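Local coordinates for protein phage terminase large subunit (Thermus phage P7426, PDB 7KS4) that probably drives viral DNA into empty capsids as an ATP-powered motor and cuts the genome as an endonuclease, its N-terminal ATPase domain being the part described here, at residues Lys22-Gln27 with Trp227-Glu232; Leu28-Ser33 with Glu220-Ala225; Leu42-Gly47 with Gln251-Glu256; Lys48-Ser53 with Phe82-Glu87. All coordinates share one frame; numbering follows the deposited sequence.

Interaction 1: residues Lys22-Gln27 with Trp227-Glu232; sequences KPHHVQ and WDVWPE. With SO4 (sulfate ion), chain B.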
loop_
_atom_site.group_PDB
_atom_site.type_symbol
_atom_site.label_atom_id
_atom_site.label_comp_id
_atom_site.label_asym_id
_atom_site.label_seq_id
_atom_site.Cartn_x
_atom_site.Cartn_y
_atom_site.Cartn_z
ATOM N N LYS A 22 -6.289 -14.899 0.091
ATOM C CA LYS A 22 -5.291 -15.934 0.366
ATOM C C LYS A 22 -3.923 -15.418 -0.064
ATOM O O LYS A 22 -3.472 -15.674 -1.190
ATOM C CB LYS A 22 -5.641 -17.243 -0.346
ATOM C CG LYS A 22 -6.854 -17.979 0.254
ATOM C CD LYS A 22 -8.102 -17.897 -0.639
ATOM C CE LYS A 22 -9.278 -18.701 -0.062
ATOM N NZ LYS A 22 -10.613 -18.015 -0.203
ATOM N N PRO A 23 -3.214 -14.726 0.817
ATOM C CA PRO A 23 -1.989 -14.037 0.396
ATOM C C PRO A 23 -0.873 -14.989 -0.013
ATOM O O PRO A 23 -0.791 -16.129 0.450
ATOM C CB PRO A 23 -1.595 -13.242 1.647
ATOM C CG PRO A 23 -2.164 -14.042 2.771
ATOM C CD PRO A 23 -3.445 -14.598 2.267
ATOM N N HIS A 24 0.004 -14.486 -0.884
ATOM C CA HIS A 24 1.240 -15.151 -1.263
ATOM C C HIS A 24 2.340 -14.846 -0.247
ATOM O O HIS A 24 2.169 -14.037 0.667
ATOM C CB HIS A 24 1.680 -14.706 -2.656
ATOM C CG HIS A 24 0.647 -14.932 -3.713
ATOM N ND1 HIS A 24 0.523 -14.121 -4.820
ATOM C CD2 HIS A 24 -0.315 -15.877 -3.830
ATOM C CE1 HIS A 24 -0.469 -14.557 -5.575
ATOM N NE2 HIS A 24 -0.995 -15.622 -4.997
ATOM N N HIS A 25 3.497 -15.493 -0.425
ATOM C CA HIS A 25 4.547 -15.378 0.583
ATOM C C HIS A 25 4.978 -13.926 0.770
ATOM O O HIS A 25 5.205 -13.486 1.902
ATOM C CB HIS A 25 5.745 -16.267 0.225
ATOM C CG HIS A 25 6.438 -15.896 -1.051
ATOM N ND1 HIS A 25 5.890 -16.129 -2.296
ATOM C CD2 HIS A 25 7.655 -15.343 -1.275
ATOM C CE1 HIS A 25 6.732 -15.717 -3.229
ATOM N NE2 HIS A 25 7.811 -15.237 -2.637
ATOM N N VAL A 26 5.064 -13.159 -0.318
ATOM C CA VAL A 26 5.534 -11.781 -0.200
ATOM C C VAL A 26 4.463 -10.900 0.424
ATOM O O VAL A 26 4.763 -10.036 1.252
ATOM C CB VAL A 26 5.976 -11.231 -1.565
ATOM C CG1 VAL A 26 6.639 -9.861 -1.379
ATOM C CG2 VAL A 26 6.924 -12.197 -2.246
ATOM N N GLN A 27 3.207 -11.081 0.011
ATOM C CA GLN A 27 2.104 -10.374 0.651
ATOM C C GLN A 27 2.043 -10.699 2.134
ATOM O O GLN A 27 1.897 -9.805 2.976
ATOM C CB GLN A 27 0.785 -10.742 -0.025
ATOM C CG GLN A 27 0.695 -10.328 -1.471
ATOM C CD GLN A 27 -0.483 -10.963 -2.166
ATOM O OE1 GLN A 27 -0.745 -12.158 -2.005
ATOM N NE2 GLN A 27 -1.217 -10.166 -2.933
ATOM N N TRP A 227 8.922 -12.834 -11.362
ATOM C CA TRP A 227 9.083 -14.280 -11.424
ATOM C C TRP A 227 9.400 -14.900 -10.072
ATOM O O TRP A 227 9.355 -16.129 -9.955
ATOM C CB TRP A 227 10.170 -14.650 -12.432
ATOM C CG TRP A 227 11.477 -13.977 -12.191
ATOM C CD1 TRP A 227 12.409 -14.311 -11.256
ATOM C CD2 TRP A 227 12.008 -12.853 -12.906
ATOM N NE1 TRP A 227 13.489 -13.463 -11.341
ATOM C CE2 TRP A 227 13.266 -12.563 -12.349
ATOM C CE3 TRP A 227 11.539 -12.066 -13.963
ATOM C CZ2 TRP A 227 14.063 -11.518 -12.810
ATOM C CZ3 TRP A 227 12.335 -11.035 -14.423
ATOM C CH2 TRP A 227 13.580 -10.771 -13.848
ATOM N N ASP A 228 9.721 -14.093 -9.055
ATOM C CA ASP A 228 9.747 -14.614 -7.693
ATOM C C ASP A 228 8.344 -14.969 -7.217
ATOM O O ASP A 228 8.162 -15.952 -6.489
ATOM C CB ASP A 228 10.377 -13.599 -6.733
ATOM C CG ASP A 228 11.865 -13.411 -6.966
ATOM O OD1 ASP A 228 12.544 -14.397 -7.325
ATOM O OD2 ASP A 228 12.355 -12.275 -6.783
ATOM N N VAL A 229 7.344 -14.188 -7.620
ATOM C CA VAL A 229 5.965 -14.485 -7.258
ATOM C C VAL A 229 5.328 -15.454 -8.247
ATOM O O VAL A 229 4.491 -16.272 -7.857
ATOM C CB VAL A 229 5.141 -13.195 -7.171
ATOM C CG1 VAL A 229 3.750 -13.497 -6.599
ATOM C CG2 VAL A 229 5.875 -12.129 -6.335
ATOM N N TRP A 230 5.701 -15.367 -9.527
ATOM C CA TRP A 230 5.158 -16.218 -10.583
ATOM C C TRP A 230 6.310 -16.974 -11.232
ATOM O O TRP A 230 6.741 -16.636 -12.345
ATOM C CB TRP A 230 4.386 -15.392 -11.609
ATOM C CG TRP A 230 3.195 -14.712 -11.020
ATOM C CD1 TRP A 230 3.032 -13.372 -10.807
ATOM C CD2 TRP A 230 1.999 -15.342 -10.546
ATOM N NE1 TRP A 230 1.804 -13.131 -10.238
ATOM C CE2 TRP A 230 1.150 -14.324 -10.067
ATOM C CE3 TRP A 230 1.562 -16.672 -10.483
ATOM C CZ2 TRP A 230 -0.112 -14.595 -9.532
ATOM C CZ3 TRP A 230 0.311 -16.938 -9.952
ATOM C CH2 TRP A 230 -0.512 -15.905 -9.484
ATOM N N PRO A 231 6.832 -18.009 -10.571
ATOM C CA PRO A 231 7.953 -18.757 -11.163
ATOM C C PRO A 231 7.603 -19.410 -12.488
ATOM O O PRO A 231 8.482 -19.575 -13.344
ATOM C CB PRO A 231 8.286 -19.811 -10.095
ATOM C CG PRO A 231 7.505 -19.429 -8.871
ATOM C CD PRO A 231 6.338 -18.638 -9.335
ATOM N N GLU A 232 6.346 -19.806 -12.681
ATOM C CA GLU A 232 5.959 -20.452 -13.926
ATOM C C GLU A 232 5.937 -19.480 -15.103
ATOM O O GLU A 232 5.852 -19.929 -16.250
ATOM C CB GLU A 232 4.588 -21.118 -13.766
ATOM C CG GLU A 232 3.393 -20.156 -13.667
ATOM C CD GLU A 232 3.047 -19.723 -12.245
ATOM O OE1 GLU A 232 3.952 -19.634 -11.382
ATOM O OE2 GLU A 232 1.850 -19.457 -12.003
HETATM S S SO4 B . 3.378 -18.761 -2.765
HETATM O O1 SO4 B . 3.966 -17.466 -3.095
HETATM O O2 SO4 B . 2.030 -18.827 -3.317
HETATM O O3 SO4 B . 4.194 -19.832 -3.330
HETATM O O4 SO4 B . 3.329 -18.917 -1.314
#
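The imidazole of His-24 crosses the side chains of Val-229 and Trp-230 at about a right angle. Its ND1 lies 3.7 Å from Val-229 CG1, and its CE1 is 4.0 Å from Trp-230 CZ2 on the benzene side of the indole. The planes of these two rings are 82° apart, with centroids separated by 5.5 Å. Beside this contact, buried Val-26 CG2 meets buried Val-229 CG2 at 4.2 Å. His-25 makes the neighbouring contact: chi1 (63°) sets its CG between the backbone N and the carbonyl carbon, and at the ring edge CE1 approaches Asp-228 O to 3.6 Å. Its ND1 donates to a sulfate oxygen, although the modelled bond is very short and its length doubtful; the bond from His-25 N to the same oxygen is weak. His-24, at the N-cap of helix 25-32, gives its backbone N-H to Gln-27 OE1 (2.7 Å, nearly straight), the N3-to-N-cap half of a capping box. Gln-27 NE2 serves ADP N7, and Trp-230 NE1 is held by Gln-45 O, so both sides adjoin the nucleotide pocket. With no hydrogen bond directly joining the two segments, the contact rests on van der Waals packing, and the sulfate, probably from the crystallisation liquor, suggests that the helix start with its histidines attracts anions.

Interaction 2: residues Leu28-Ser33 with Glu220-Ala225; sequences LAIHRS and ESFHAA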
loop_
_atom_site.group_PDB
_atom_site.type_symbol
_atom_site.label_atom_id
_atom_site.label_comp_id
_atom_site.label_asym_id
_atom_site.label_seq_id
_atom_site.Cartn_x
_atom_site.Cartn_y
_atom_site.Cartn_z
ATOM N N LEU A 28 2.145 -11.987 2.472
ATOM C CA LEU A 28 2.120 -12.384 3.874
ATOM C C LEU A 28 3.239 -11.709 4.652
ATOM O O LEU A 28 3.027 -11.245 5.776
ATOM C CB LEU A 28 2.228 -13.905 3.980
ATOM C CG LEU A 28 1.884 -14.541 5.324
ATOM C CD1 LEU A 28 0.493 -14.146 5.795
ATOM C CD2 LEU A 28 1.996 -16.053 5.194
ATOM N N ALA A 29 4.440 -11.639 4.075
ATOM C CA ALA A 29 5.541 -10.983 4.772
ATOM C C ALA A 29 5.214 -9.522 5.060
ATOM O O ALA A 29 5.488 -9.022 6.157
ATOM C CB ALA A 29 6.826 -11.094 3.957
ATOM N N ILE A 30 4.612 -8.828 4.091
ATOM C CA ILE A 30 4.196 -7.442 4.303
ATOM C C ILE A 30 3.190 -7.357 5.444
ATOM O O ILE A 30 3.282 -6.485 6.313
ATOM C CB ILE A 30 3.625 -6.855 2.999
ATOM C CG1 ILE A 30 4.753 -6.724 1.962
ATOM C CG2 ILE A 30 2.922 -5.505 3.260
ATOM C CD1 ILE A 30 4.301 -6.271 0.596
ATOM N N HIS A 31 2.199 -8.251 5.444
ATOM C CA HIS A 31 1.151 -8.196 6.463
ATOM C C HIS A 31 1.694 -8.533 7.847
ATOM O O HIS A 31 1.217 -7.989 8.848
ATOM C CB HIS A 31 0.010 -9.153 6.117
ATOM C CG HIS A 31 -0.715 -8.802 4.858
ATOM N ND1 HIS A 31 -1.174 -7.530 4.592
ATOM C CD2 HIS A 31 -1.070 -9.560 3.795
ATOM C CE1 HIS A 31 -1.774 -7.518 3.417
ATOM N NE2 HIS A 31 -1.727 -8.738 2.914
ATOM N N ARG A 32 2.664 -9.449 7.935
ATOM C CA ARG A 32 3.214 -9.808 9.239
ATOM C C ARG A 32 4.123 -8.723 9.803
ATOM O O ARG A 32 4.353 -8.692 11.017
ATOM C CB ARG A 32 3.988 -11.124 9.152
ATOM C CG ARG A 32 3.095 -12.342 8.967
ATOM C CD ARG A 32 3.863 -13.632 9.182
ATOM N NE ARG A 32 3.077 -14.806 8.811
ATOM C CZ ARG A 32 2.280 -15.483 9.635
ATOM N NH1 ARG A 32 2.146 -15.120 10.906
ATOM N NH2 ARG A 32 1.610 -16.536 9.184
ATOM N N SER A 33 4.633 -7.837 8.956
ATOM C CA SER A 33 5.536 -6.793 9.418
ATOM C C SER A 33 4.788 -5.764 10.255
ATOM O O SER A 33 3.736 -5.266 9.848
ATOM C CB SER A 33 6.198 -6.102 8.229
ATOM O OG SER A 33 6.933 -4.971 8.662
ATOM N N GLU A 220 11.087 -1.632 7.321
ATOM C CA GLU A 220 11.249 -3.001 6.847
ATOM C C GLU A 220 10.947 -3.026 5.359
ATOM O O GLU A 220 9.919 -2.499 4.927
ATOM C CB GLU A 220 10.336 -3.982 7.591
ATOM C CG GLU A 220 10.502 -5.419 7.119
ATOM C CD GLU A 220 9.820 -6.407 8.039
ATOM O OE1 GLU A 220 9.193 -5.962 9.024
ATOM O OE2 GLU A 220 9.912 -7.625 7.779
ATOM N N SER A 221 11.841 -3.632 4.581
ATOM C CA SER A 221 11.739 -3.610 3.131
ATOM C C SER A 221 11.572 -5.011 2.560
ATOM O O SER A 221 12.095 -5.991 3.099
ATOM C CB SER A 221 12.964 -2.958 2.511
ATOM O OG SER A 221 13.037 -1.601 2.890
ATOM N N PHE A 222 10.851 -5.077 1.441
ATOM C CA PHE A 222 10.517 -6.322 0.766
ATOM C C PHE A 222 10.866 -6.184 -0.705
ATOM O O PHE A 222 10.663 -5.117 -1.298
ATOM C CB PHE A 222 9.032 -6.637 0.943
ATOM C CG PHE A 222 8.558 -6.469 2.355
ATOM C CD1 PHE A 222 8.458 -7.563 3.196
ATOM C CD2 PHE A 222 8.242 -5.212 2.853
ATOM C CE1 PHE A 222 8.040 -7.411 4.498
ATOM C CE2 PHE A 222 7.822 -5.061 4.150
ATOM C CZ PHE A 222 7.722 -6.168 4.972
ATOM N N HIS A 223 11.399 -7.262 -1.285
ATOM C CA HIS A 223 11.870 -7.259 -2.662
ATOM C C HIS A 223 11.439 -8.544 -3.354
ATOM O O HIS A 223 11.558 -9.630 -2.782
ATOM C CB HIS A 223 13.393 -7.126 -2.732
ATOM C CG HIS A 223 13.902 -6.920 -4.120
ATOM N ND1 HIS A 223 14.725 -7.824 -4.754
ATOM C CD2 HIS A 223 13.678 -5.925 -5.010
ATOM C CE1 HIS A 223 14.999 -7.386 -5.970
ATOM N NE2 HIS A 223 14.375 -6.236 -6.149
ATOM N N ALA A 224 10.938 -8.422 -4.580
ATOM C CA ALA A 224 10.586 -9.602 -5.359
ATOM C C ALA A 224 10.446 -9.210 -6.818
ATOM O O ALA A 224 9.761 -8.235 -7.142
ATOM C CB ALA A 224 9.285 -10.240 -4.855
ATOM N N ALA A 225 11.103 -9.968 -7.692
ATOM C CA ALA A 225 10.833 -9.875 -9.112
ATOM C C ALA A 225 9.482 -10.509 -9.417
ATOM O O ALA A 225 8.940 -11.289 -8.633
ATOM C CB ALA A 225 11.933 -10.574 -9.914
HETATM O O HOH W 1 7.440 -9.924 7.507
#
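Ser-33 OG is gripped twice: it donates to Glu-220 OE1 and accepts the backbone N-H of Ala-35. The bond to OE1 is very short as modelled (2.5 Å), so its exact length is doubtful, but the pairing is plain. OG stands anti to the backbone N (chi1 172°), while the extended chain of Glu-220 reaches across from the strand. Glu-220 OE2 receives a weak bond from a water that also donates to Ala-29 O, making a second, looser link. Two residues along the strand, the ring of Phe-222 is wedged against the helix. Ile-30 CG1 sits over the centre of one face, 3.8 Å from the centroid and 10° off the normal, a CH-pi contact. Ser-33 CB meets the ring at its edge, 3.6 Å from CZ, and Ala-29 CB is 3.9 Å from CE1. Ala-29 O also lies 3.4 Å from CE1. The end of helix 25-32 is thus laid against strand 219-224, the outermost strand on its side of the sheet. Phe-222 shares backbone bonds with Val-39 and Cys-41 of the adjacent strand 37-42, on which Ile-30 also packs, while His-31 turns toward helix 48-62 and bonds Glu-55.

Interaction 3: residues Leu42-Gly47 with Gln251-Glu256; sequences LGRQSG and QEYGAE. With SO4 (sulfate ion), chain H.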
loop_
_atom_site.group_PDB
_atom_site.type_symbol
_atom_site.label_atom_id
_atom_site.label_comp_id
_atom_site.label_asym_id
_atom_site.label_seq_id
_atom_site.Cartn_x
_atom_site.Cartn_y
_atom_site.Cartn_z
ATOM N N LEU A 42 8.735 -4.305 -5.700
ATOM C CA LEU A 42 8.276 -5.549 -6.303
ATOM C C LEU A 42 7.939 -5.305 -7.769
ATOM O O LEU A 42 7.477 -4.226 -8.149
ATOM C CB LEU A 42 7.041 -6.135 -5.563
ATOM C CG LEU A 42 7.027 -6.150 -4.026
ATOM C CD1 LEU A 42 5.717 -6.725 -3.499
ATOM C CD2 LEU A 42 8.194 -6.943 -3.450
ATOM N N GLY A 43 8.200 -6.309 -8.598
ATOM C CA GLY A 43 7.862 -6.212 -10.001
ATOM C C GLY A 43 6.365 -6.265 -10.226
ATOM O O GLY A 43 5.572 -6.532 -9.322
ATOM N N ARG A 44 5.970 -6.002 -11.470
ATOM C CA ARG A 44 4.569 -6.132 -11.846
ATOM C C ARG A 44 4.060 -7.532 -11.534
ATOM O O ARG A 44 4.805 -8.512 -11.594
ATOM C CB ARG A 44 4.384 -5.852 -13.333
ATOM C CG ARG A 44 4.791 -4.468 -13.746
ATOM C CD ARG A 44 4.537 -4.264 -15.222
ATOM N NE ARG A 44 4.836 -2.898 -15.637
ATOM C CZ ARG A 44 4.666 -2.440 -16.871
ATOM N NH1 ARG A 44 4.197 -3.240 -17.823
ATOM N NH2 ARG A 44 4.967 -1.181 -17.154
ATOM N N GLN A 45 2.767 -7.614 -11.212
ATOM C CA GLN A 45 2.074 -8.865 -10.922
ATOM C C GLN A 45 2.482 -9.460 -9.581
ATOM O O GLN A 45 2.256 -10.646 -9.332
ATOM C CB GLN A 45 2.295 -9.893 -12.037
ATOM C CG GLN A 45 1.935 -9.377 -13.421
ATOM C CD GLN A 45 2.059 -10.444 -14.501
ATOM O OE1 GLN A 45 2.749 -11.448 -14.325
ATOM N NE2 GLN A 45 1.381 -10.228 -15.623
ATOM N N SER A 46 3.074 -8.664 -8.697
ATOM C CA SER A 46 3.534 -9.186 -7.418
ATOM C C SER A 46 2.465 -9.163 -6.335
ATOM O O SER A 46 2.715 -9.673 -5.238
ATOM C CB SER A 46 4.753 -8.398 -6.933
ATOM O OG SER A 46 5.891 -8.675 -7.735
ATOM N N GLY A 47 1.297 -8.581 -6.601
ATOM C CA GLY A 47 0.239 -8.513 -5.614
ATOM C C GLY A 47 0.253 -7.263 -4.758
ATOM O O GLY A 47 -0.421 -7.237 -3.720
ATOM N N GLN A 251 13.740 -3.254 -14.469
ATOM C CA GLN A 251 12.985 -2.513 -13.461
ATOM C C GLN A 251 11.603 -3.105 -13.235
ATOM O O GLN A 251 11.218 -3.379 -12.093
ATOM C CB GLN A 251 12.831 -1.049 -13.866
ATOM C CG GLN A 251 14.057 -0.209 -13.681
ATOM C CD GLN A 251 13.729 1.271 -13.702
ATOM O OE1 GLN A 251 12.684 1.683 -14.213
ATOM N NE2 GLN A 251 14.608 2.074 -13.129
ATOM N N GLU A 252 10.825 -3.261 -14.310
ATOM C CA GLU A 252 9.414 -3.593 -14.149
ATOM C C GLU A 252 9.221 -5.038 -13.720
ATOM O O GLU A 252 8.285 -5.338 -12.972
ATOM C CB GLU A 252 8.659 -3.323 -15.448
ATOM C CG GLU A 252 8.749 -1.884 -15.932
ATOM C CD GLU A 252 8.282 -0.881 -14.890
ATOM O OE1 GLU A 252 8.952 0.163 -14.736
ATOM O OE2 GLU A 252 7.254 -1.140 -14.222
ATOM N N TYR A 253 10.089 -5.940 -14.171
ATOM C CA TYR A 253 10.014 -7.344 -13.800
ATOM C C TYR A 253 11.107 -7.766 -12.842
ATOM O O TYR A 253 10.827 -8.471 -11.871
ATOM C CB TYR A 253 10.073 -8.217 -15.059
ATOM C CG TYR A 253 8.948 -7.920 -16.011
ATOM C CD1 TYR A 253 7.629 -8.142 -15.641
ATOM C CD2 TYR A 253 9.197 -7.416 -17.279
ATOM C CE1 TYR A 253 6.592 -7.869 -16.503
ATOM C CE2 TYR A 253 8.162 -7.142 -18.153
ATOM C CZ TYR A 253 6.860 -7.370 -17.757
ATOM O OH TYR A 253 5.826 -7.100 -18.624
ATOM N N GLY A 254 12.351 -7.341 -13.076
ATOM C CA GLY A 254 13.414 -7.654 -12.144
ATOM C C GLY A 254 13.328 -6.895 -10.837
ATOM O O GLY A 254 13.918 -7.327 -9.842
ATOM N N ALA A 255 12.597 -5.779 -10.814
ATOM C CA ALA A 255 12.543 -4.909 -9.640
ATOM C C ALA A 255 13.945 -4.434 -9.263
ATOM O O ALA A 255 14.273 -4.272 -8.084
ATOM C CB ALA A 255 11.863 -5.608 -8.459
ATOM N N GLU A 256 14.775 -4.193 -10.279
ATOM C CA GLU A 256 16.157 -3.794 -10.066
ATOM C C GLU A 256 16.270 -2.281 -9.969
ATOM O O GLU A 256 15.568 -1.541 -10.669
ATOM C CB GLU A 256 17.055 -4.308 -11.193
ATOM C CG GLU A 256 17.204 -5.811 -11.199
ATOM C CD GLU A 256 18.067 -6.315 -12.335
ATOM O OE1 GLU A 256 18.916 -5.548 -12.837
ATOM O OE2 GLU A 256 17.883 -7.481 -12.728
HETATM S S SO4 H . 2.186 -5.229 -19.961
HETATM O O1 SO4 H . 2.077 -5.847 -21.280
HETATM O O2 SO4 H . 0.990 -5.528 -19.181
HETATM O O3 SO4 H . 2.315 -3.783 -20.124
HETATM O O4 SO4 H . 3.354 -5.749 -19.252
#
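Arg-44 and Glu-252 meet through both backbone and side chain. Arg-44 N donates to Glu-252 O at 2.8 Å, almost head-on (C=O...N 174°). Arg-44 CG stands anti to the carbonyl carbon (chi1 -61°), the chain extended to NE, which makes a weak salt-bridge bond to Glu-252 OE2 at 3.3 Å, the guanidinium and carboxylate planes 61° apart. Lys-186 pairs with OE1 and, weakly, Thr-184 OG1 with OE2. At the arginine tip, NH1 and Tyr-253 OH each bond weakly to sulfate O4, which lies in the guanidinium plane; the ion, probably from the crystallisation liquor, also binds Arg-240. Gly-43 CA lies 3.1 Å from Glu-252 O, and Ala-255 CB packs 3.7 Å from Gly-43 N, which bonds Ala-224 O. Gly-43 O opens a type II turn closed weakly by Ser-46 N. Gln-45 N and Gly-47 N are taken up by ADP phosphate oxygens. This main part of the P-loop (Walker A) of an ASCE ATPase is completed by Lys-48 and Ser-49 and backed by helix 246-252.

Interaction 4: residues Lys48-Ser53 with Phe82-Glu87; sequences KSEAAS and FGRVVE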
loop_
_atom_site.group_PDB
_atom_site.type_symbol
_atom_site.label_atom_id
_atom_site.label_comp_id
_atom_site.label_asym_id
_atom_site.label_seq_id
_atom_site.Cartn_x
_atom_site.Cartn_y
_atom_site.Cartn_z
ATOM N N LYS A 48 0.994 -6.237 -5.179
ATOM C CA LYS A 48 1.114 -4.993 -4.426
ATOM C C LYS A 48 -0.256 -4.384 -4.133
ATOM O O LYS A 48 -0.563 -4.031 -2.988
ATOM C CB LYS A 48 1.990 -4.021 -5.223
ATOM C CG LYS A 48 3.497 -4.397 -5.271
ATOM C CD LYS A 48 4.402 -3.479 -6.142
ATOM C CE LYS A 48 3.902 -3.235 -7.552
ATOM N NZ LYS A 48 3.969 -4.461 -8.382
ATOM N N SER A 49 -1.097 -4.263 -5.163
ATOM C CA SER A 49 -2.390 -3.590 -5.024
ATOM C C SER A 49 -3.297 -4.333 -4.059
ATOM O O SER A 49 -3.973 -3.720 -3.222
ATOM C CB SER A 49 -3.090 -3.477 -6.379
ATOM O OG SER A 49 -2.578 -2.428 -7.177
ATOM N N GLU A 50 -3.362 -5.658 -4.197
ATOM C CA GLU A 50 -4.261 -6.444 -3.365
ATOM C C GLU A 50 -3.862 -6.350 -1.900
ATOM O O GLU A 50 -4.712 -6.143 -1.023
ATOM C CB GLU A 50 -4.267 -7.905 -3.823
ATOM C CG GLU A 50 -5.462 -8.689 -3.321
ATOM C CD GLU A 50 -6.753 -8.262 -3.989
ATOM O OE1 GLU A 50 -6.690 -7.473 -4.955
ATOM O OE2 GLU A 50 -7.828 -8.716 -3.546
ATOM N N ALA A 51 -2.569 -6.518 -1.617
ATOM C CA ALA A 51 -2.094 -6.479 -0.239
ATOM C C ALA A 51 -2.356 -5.121 0.392
ATOM O O ALA A 51 -2.775 -5.035 1.554
ATOM C CB ALA A 51 -0.606 -6.813 -0.193
ATOM N N ALA A 52 -2.113 -4.044 -0.354
ATOM C CA ALA A 52 -2.387 -2.719 0.184
ATOM C C ALA A 52 -3.873 -2.546 0.477
ATOM O O ALA A 52 -4.245 -1.951 1.492
ATOM C CB ALA A 52 -1.901 -1.646 -0.787
ATOM N N SER A 53 -4.739 -3.041 -0.411
ATOM C CA SER A 53 -6.173 -2.886 -0.191
ATOM C C SER A 53 -6.610 -3.625 1.065
ATOM O O SER A 53 -7.425 -3.114 1.845
ATOM C CB SER A 53 -6.954 -3.370 -1.417
ATOM O OG SER A 53 -7.019 -4.789 -1.481
ATOM N N PHE A 82 -8.080 2.149 -4.487
ATOM C CA PHE A 82 -9.304 2.683 -3.899
ATOM C C PHE A 82 -10.509 1.829 -4.270
ATOM O O PHE A 82 -11.327 1.486 -3.411
ATOM C CB PHE A 82 -9.532 4.129 -4.331
ATOM C CG PHE A 82 -10.738 4.755 -3.686
ATOM C CD1 PHE A 82 -11.962 4.774 -4.339
ATOM C CD2 PHE A 82 -10.657 5.287 -2.411
ATOM C CE1 PHE A 82 -13.079 5.334 -3.739
ATOM C CE2 PHE A 82 -11.767 5.850 -1.807
ATOM C CZ PHE A 82 -12.979 5.871 -2.472
ATOM N N GLY A 83 -10.635 1.477 -5.550
ATOM C CA GLY A 83 -11.780 0.691 -5.983
ATOM C C GLY A 83 -11.814 -0.689 -5.353
ATOM O O GLY A 83 -12.883 -1.225 -5.055
ATOM N N ARG A 84 -10.642 -1.287 -5.148
ATOM C CA ARG A 84 -10.597 -2.593 -4.507
ATOM C C ARG A 84 -10.959 -2.497 -3.033
ATOM O O ARG A 84 -11.623 -3.390 -2.493
ATOM C CB ARG A 84 -9.218 -3.207 -4.681
ATOM C CG ARG A 84 -8.894 -3.467 -6.120
ATOM C CD ARG A 84 -7.551 -4.094 -6.260
ATOM N NE ARG A 84 -7.149 -4.167 -7.659
ATOM C CZ ARG A 84 -6.290 -5.053 -8.138
ATOM N NH1 ARG A 84 -5.755 -5.947 -7.322
ATOM N NH2 ARG A 84 -5.979 -5.049 -9.426
ATOM N N VAL A 85 -10.536 -1.425 -2.363
ATOM C CA VAL A 85 -10.945 -1.226 -0.976
ATOM C C VAL A 85 -12.460 -1.086 -0.896
ATOM O O VAL A 85 -13.105 -1.660 -0.013
ATOM C CB VAL A 85 -10.225 -0.006 -0.374
ATOM C CG1 VAL A 85 -10.725 0.277 1.031
ATOM C CG2 VAL A 85 -8.706 -0.241 -0.348
ATOM N N VAL A 86 -13.049 -0.329 -1.825
ATOM C CA VAL A 86 -14.499 -0.148 -1.844
ATOM C C VAL A 86 -15.208 -1.497 -1.894
ATOM O O VAL A 86 -16.048 -1.804 -1.040
ATOM C CB VAL A 86 -14.920 0.747 -3.023
ATOM C CG1 VAL A 86 -16.444 0.772 -3.163
ATOM C CG2 VAL A 86 -14.393 2.162 -2.826
ATOM N N GLU A 87 -14.900 -2.314 -2.909
ATOM C CA GLU A 87 -15.574 -3.608 -3.036
ATOM C C GLU A 87 -15.474 -4.398 -1.739
ATOM O O GLU A 87 -16.475 -4.930 -1.237
ATOM C CB GLU A 87 -14.981 -4.426 -4.190
ATOM C CG GLU A 87 -15.753 -5.723 -4.506
ATOM C CD GLU A 87 -15.419 -6.881 -3.565
ATOM O OE1 GLU A 87 -14.263 -6.955 -3.093
ATOM O OE2 GLU A 87 -16.315 -7.718 -3.298
#
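Arg-84 NH1 donates to Glu-50 OE1 in a salt bridge of 3.0 Å, the two side chains crossing at about a right angle. The hydrogen bond is bent (N-H...O 134°) and the guanidinium and carboxylate planes are well turned from each other, a single-bond grip and not a flat paired one. Ser-49 CB lies over one guanidinium face, toward its rim, 3.8 Å from NH1. Deeper in, Ser-53 CB rests 3.7 Å from Val-85 CG2 and 4.0 Å from Arg-84 CB. Glu-50 CG is anti to the backbone N (chi1 -162°), the chain bends at chi2, and Lys-88 on OE2 positions the carboxylate. The Ser-53 hydroxyl is tied down by its bond from OG to Glu-50 O, 2.7 Å. Glu-50 and Arg-84 both bind ADP, and Ser-49 belongs to the magnesium site. Helices 48-62 and 75-92 pass with segment axes 9.1 Å apart at -48°. The first follows the P-loop and rests on strand 178-183 through Ala-52, while Ala-51 faces helix 25-32.

Interactions 2, 3 and 4 are buried, whereas interaction 1 lies partly open at the adenine side of the nucleotide pocket. Helix 25-32 serves interaction 1 with its start and interaction 2 with its end; across from it, strand 219-224 runs on into helix 226-229, and Ala-224 CB touches both Val-26 and Val-229. Interactions 3 and 4 use the P-loop and the helix that directly follows it. Chemistry follows place: apolar and aromatic packing dominates 1, a phenyl wedge with a serine-glutamate bond forms 2, and charge pairs mark 3 and 4. His-223 NE2 bonds Ala-255 O between 2 and 3, and Trp-227 packs on Tyr-253 between 1 and 3.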